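Local coordinates for ribosomal protein s2-related protein (Deinococcus radiodurans, PDB 2JH3) that binds a 4Fe-4S iron-sulfur cluster and probably acts as a sirohydrochlorin ferrochelatase, at residues R427-W431 / A432-L436. Residues are numbered along the deposited sequence; the frame is centred on the assembly and turned at random.
Sequences RTRLW and AGHTL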
ATOM      1  N   ARG A 427       1.523  -6.998  11.000  1.00 16.46           N
ATOM      2  CA  ARG A 427       1.017  -7.858  12.055  1.00 17.06           C
ATOM      3  C   ARG A 427       0.240  -9.042  11.509  1.00 17.56           C
ATOM      4  O   ARG A 427      -0.177  -9.053  10.321  1.00 16.68           O
ATOM      5  CB  ARG A 427       0.133  -7.034  12.999  1.00 16.23           C
ATOM      6  CG  ARG A 427       0.891  -6.052  13.816  1.00 15.03           C
ATOM      7  CD  ARG A 427      -0.064  -5.374  14.780  1.00 17.89           C
ATOM      8  NE  ARG A 427       0.540  -4.686  15.954  1.00 17.90           N
ATOM      9  CZ  ARG A 427       0.502  -3.397  16.252  1.00 18.81           C
ATOM     10  NH1 ARG A 427       0.943  -2.986  17.427  1.00 18.36           N
ATOM     11  NH2 ARG A 427      -0.103  -2.523  15.457  1.00 20.38           N
ATOM     12  N   THR A 428       0.102 -10.051  12.378  1.00 17.19           N
ATOM     13  CA  THR A 428      -0.636 -11.310  12.145  1.00 16.31           C
ATOM     14  C   THR A 428      -1.854 -11.331  13.099  1.00 17.26           C
ATOM     15  O   THR A 428      -1.697 -11.267  14.311  1.00 17.05           O
ATOM     16  CB  THR A 428       0.273 -12.555  12.469  1.00 16.80           C
ATOM     17  OG1 THR A 428       1.378 -12.610  11.539  1.00 15.86           O
ATOM     18  CG2 THR A 428      -0.496 -13.869  12.289  1.00 18.59           C
ATOM     19  N   ARG A 429      -3.047 -11.381  12.501  1.00 19.38           N
ATOM     20  CA  ARG A 429      -4.354 -11.298  13.232  1.00 18.12           C
ATOM     21  C   ARG A 429      -4.681 -12.528  14.016  1.00 18.48           C
ATOM     22  O   ARG A 429      -5.418 -13.400  13.594  1.00 17.97           O
ATOM     23  CB  ARG A 429      -5.475 -10.848  12.282  1.00 20.02           C
ATOM     24  CG  ARG A 429      -5.681 -11.665  11.042  1.00 23.26           C
ATOM     25  CD  ARG A 429      -6.619 -10.907  10.103  1.00 22.21           C
ATOM     26  NE  ARG A 429      -6.962 -11.604   8.848  1.00 20.01           N
ATOM     27  CZ  ARG A 429      -6.204 -11.574   7.758  1.00 22.13           C
ATOM     28  NH1 ARG A 429      -6.623 -12.171   6.657  1.00 27.29           N
ATOM     29  NH2 ARG A 429      -5.033 -10.920   7.733  1.00 24.35           N
ATOM     30  N   LEU A 430      -4.160 -12.572  15.228  1.00 21.04           N
ATOM     31  CA  LEU A 430      -4.395 -13.663  16.159  1.00 20.53           C
ATOM     32  C   LEU A 430      -5.888 -13.851  16.471  1.00 21.04           C
ATOM     33  O   LEU A 430      -6.377 -14.968  16.710  1.00 21.40           O
ATOM     34  CB  LEU A 430      -3.690 -13.341  17.446  1.00 21.11           C
ATOM     35  CG  LEU A 430      -2.322 -13.947  17.754  1.00 24.64           C
ATOM     36  CD1 LEU A 430      -1.471 -14.397  16.576  1.00 19.90           C
ATOM     37  CD2 LEU A 430      -1.620 -13.111  18.804  1.00 20.26           C
ATOM     38  N   TRP A 431      -6.585 -12.734  16.441  1.00 22.24           N
ATOM     39  CA  TRP A 431      -7.986 -12.675  16.812  1.00 22.56           C
ATOM     40  C   TRP A 431      -8.849 -13.338  15.743  1.00 23.66           C
ATOM     41  O   TRP A 431     -10.026 -13.569  15.962  1.00 24.52           O
ATOM     42  CB  TRP A 431      -8.419 -11.222  17.028  1.00 21.16           C
ATOM     43  CG  TRP A 431      -8.170 -10.269  15.810  1.00 19.65           C
ATOM     44  CD1 TRP A 431      -7.090  -9.460  15.653  1.00 17.68           C
ATOM     45  CD2 TRP A 431      -9.004 -10.044  14.677  1.00 21.59           C
ATOM     46  NE1 TRP A 431      -7.150  -8.799  14.462  1.00 21.04           N
ATOM     47  CE2 TRP A 431      -8.336  -9.098  13.856  1.00 19.99           C
ATOM     48  CE3 TRP A 431     -10.266 -10.529  14.264  1.00 20.95           C
ATOM     49  CZ2 TRP A 431      -8.859  -8.650  12.636  1.00 23.46           C
ATOM     50  CZ3 TRP A 431     -10.804 -10.030  13.077  1.00 17.89           C
ATOM     51  CH2 TRP A 431     -10.107  -9.115  12.279  1.00 20.73           C
ATOM     52  N   ALA A 432      -8.302 -13.505  14.542  1.00 23.38           N
ATOM     53  CA  ALA A 432      -9.014 -14.136  13.434  1.00 23.54           C
ATOM     54  C   ALA A 432      -8.556 -15.600  13.223  1.00 24.92           C
ATOM     55  O   ALA A 432      -8.827 -16.190  12.199  1.00 25.94           O
ATOM     56  CB  ALA A 432      -8.826 -13.302  12.191  1.00 24.44           C
ATOM     57  N   GLY A 433      -7.792 -16.144  14.157  1.00 22.61           N
ATOM     58  CA  GLY A 433      -7.284 -17.527  14.052  1.00 22.85           C
ATOM     59  C   GLY A 433      -6.017 -17.694  13.238  1.00 23.19           C
ATOM     60  O   GLY A 433      -5.537 -18.797  13.005  1.00 23.86           O
ATOM     61  N   HIS A 434      -5.424 -16.592  12.823  1.00 22.40           N
ATOM     62  CA  HIS A 434      -4.117 -16.693  12.173  1.00 21.77           C
ATOM     63  C   HIS A 434      -3.100 -16.935  13.259  1.00 20.24           C
ATOM     64  O   HIS A 434      -3.164 -16.362  14.312  1.00 21.39           O
ATOM     65  CB  HIS A 434      -3.826 -15.414  11.405  1.00 22.49           C
ATOM     66  CG  HIS A 434      -4.616 -15.262  10.146  1.00 25.01           C
ATOM     67  ND1 HIS A 434      -4.079 -14.731   9.002  1.00 30.79           N
ATOM     68  CD2 HIS A 434      -5.906 -15.599   9.842  1.00 28.69           C
ATOM     69  CE1 HIS A 434      -4.992 -14.763   8.033  1.00 30.21           C
ATOM     70  NE2 HIS A 434      -6.104 -15.292   8.520  1.00 25.95           N
ATOM     71  N   THR A 435      -2.103 -17.725  13.016  1.00 20.46           N
ATOM     72  CA  THR A 435      -1.102 -17.996  14.076  1.00 20.73           C
ATOM     73  C   THR A 435       0.257 -17.390  13.716  1.00 19.02           C
ATOM     74  O   THR A 435       0.588 -17.197  12.561  1.00 19.07           O
ATOM     75  CB  THR A 435      -0.955 -19.535  14.296  1.00 22.78           C
ATOM     76  OG1 THR A 435      -0.599 -20.145  13.054  1.00 22.52           O
ATOM     77  CG2 THR A 435      -2.245 -20.143  14.803  1.00 24.18           C
ATOM     78  N   LEU A 436       1.069 -17.128  14.719  1.00 18.18           N
ATOM     79  CA  LEU A 436       2.398 -16.530  14.581  1.00 18.73           C
ATOM     80  C   LEU A 436       3.369 -17.352  15.463  1.00 18.84           C
ATOM     81  O   LEU A 436       3.324 -17.278  16.694  1.00 18.18           O
ATOM     82  CB  LEU A 436       2.392 -15.053  15.069  1.00 17.78           C
ATOM     83  CG  LEU A 436       3.677 -14.255  14.978  1.00 17.57           C
ATOM     84  CD1 LEU A 436       4.138 -14.139  13.564  1.00 17.88           C
ATOM     85  CD2 LEU A 436       3.506 -12.848  15.631  1.00 18.02           C
TER
HETATM   86  O   HOH W   1      -4.666 -17.183  16.459  1.00 22.17           O
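Thr428 meets the returning chain with its methyl: with OG1 beside the backbone N (chi1 -65°), CG2 is anti to it and is carried toward that chain, 3.5 Å from Thr435 O and touching His434 CB. Its OG1 faces the CD1 methyl of Leu436. Arg429 runs its extended chain alongside the imidazole of His434, CG over the ring face in a CH-pi contact, while farther out His434 CE1 sits over the centre of the guanidinium, 3.4 Å from Arg429 CZ, the two planes 34° apart. Arg429 CG also packs on Ala432 CB, 3.7 Å away. With an alanine in place of Arg429, the face of the His434 ring that now lies against the arginine chain would probably lose its cover, and the ring would be freer to turn. The backbone closes the turn here: Arg429 O accepts from Ala432 N at 3.0 Å and, at the other face of its carbonyl plane, from His434 N at 3.3 Å. Leu430 O takes Gly433 N at 3.1 Å, and one water donates to both Leu430 O and His434 O. Leu430 CD1 reaches across to Leu436 CB. At Trp431 the chain doubles back through a short 3-10 turn, and Ala432 CB lies over the indole's six-membered ring. Gly433, with positive phi (84°), continues the reversal. Strand 427-429 pairs in parallel with strand 448-450, Leu430 and Leu436 both resting on Pro449. Arg429 packs against helix 411-422 at the cluster ligand Cys422, whereas Trp431 touches Cys450 and the iron-sulfur cluster itself, so this surface turn lies at the rim of the cluster pocket, near helix 411-422 and strand 448-450.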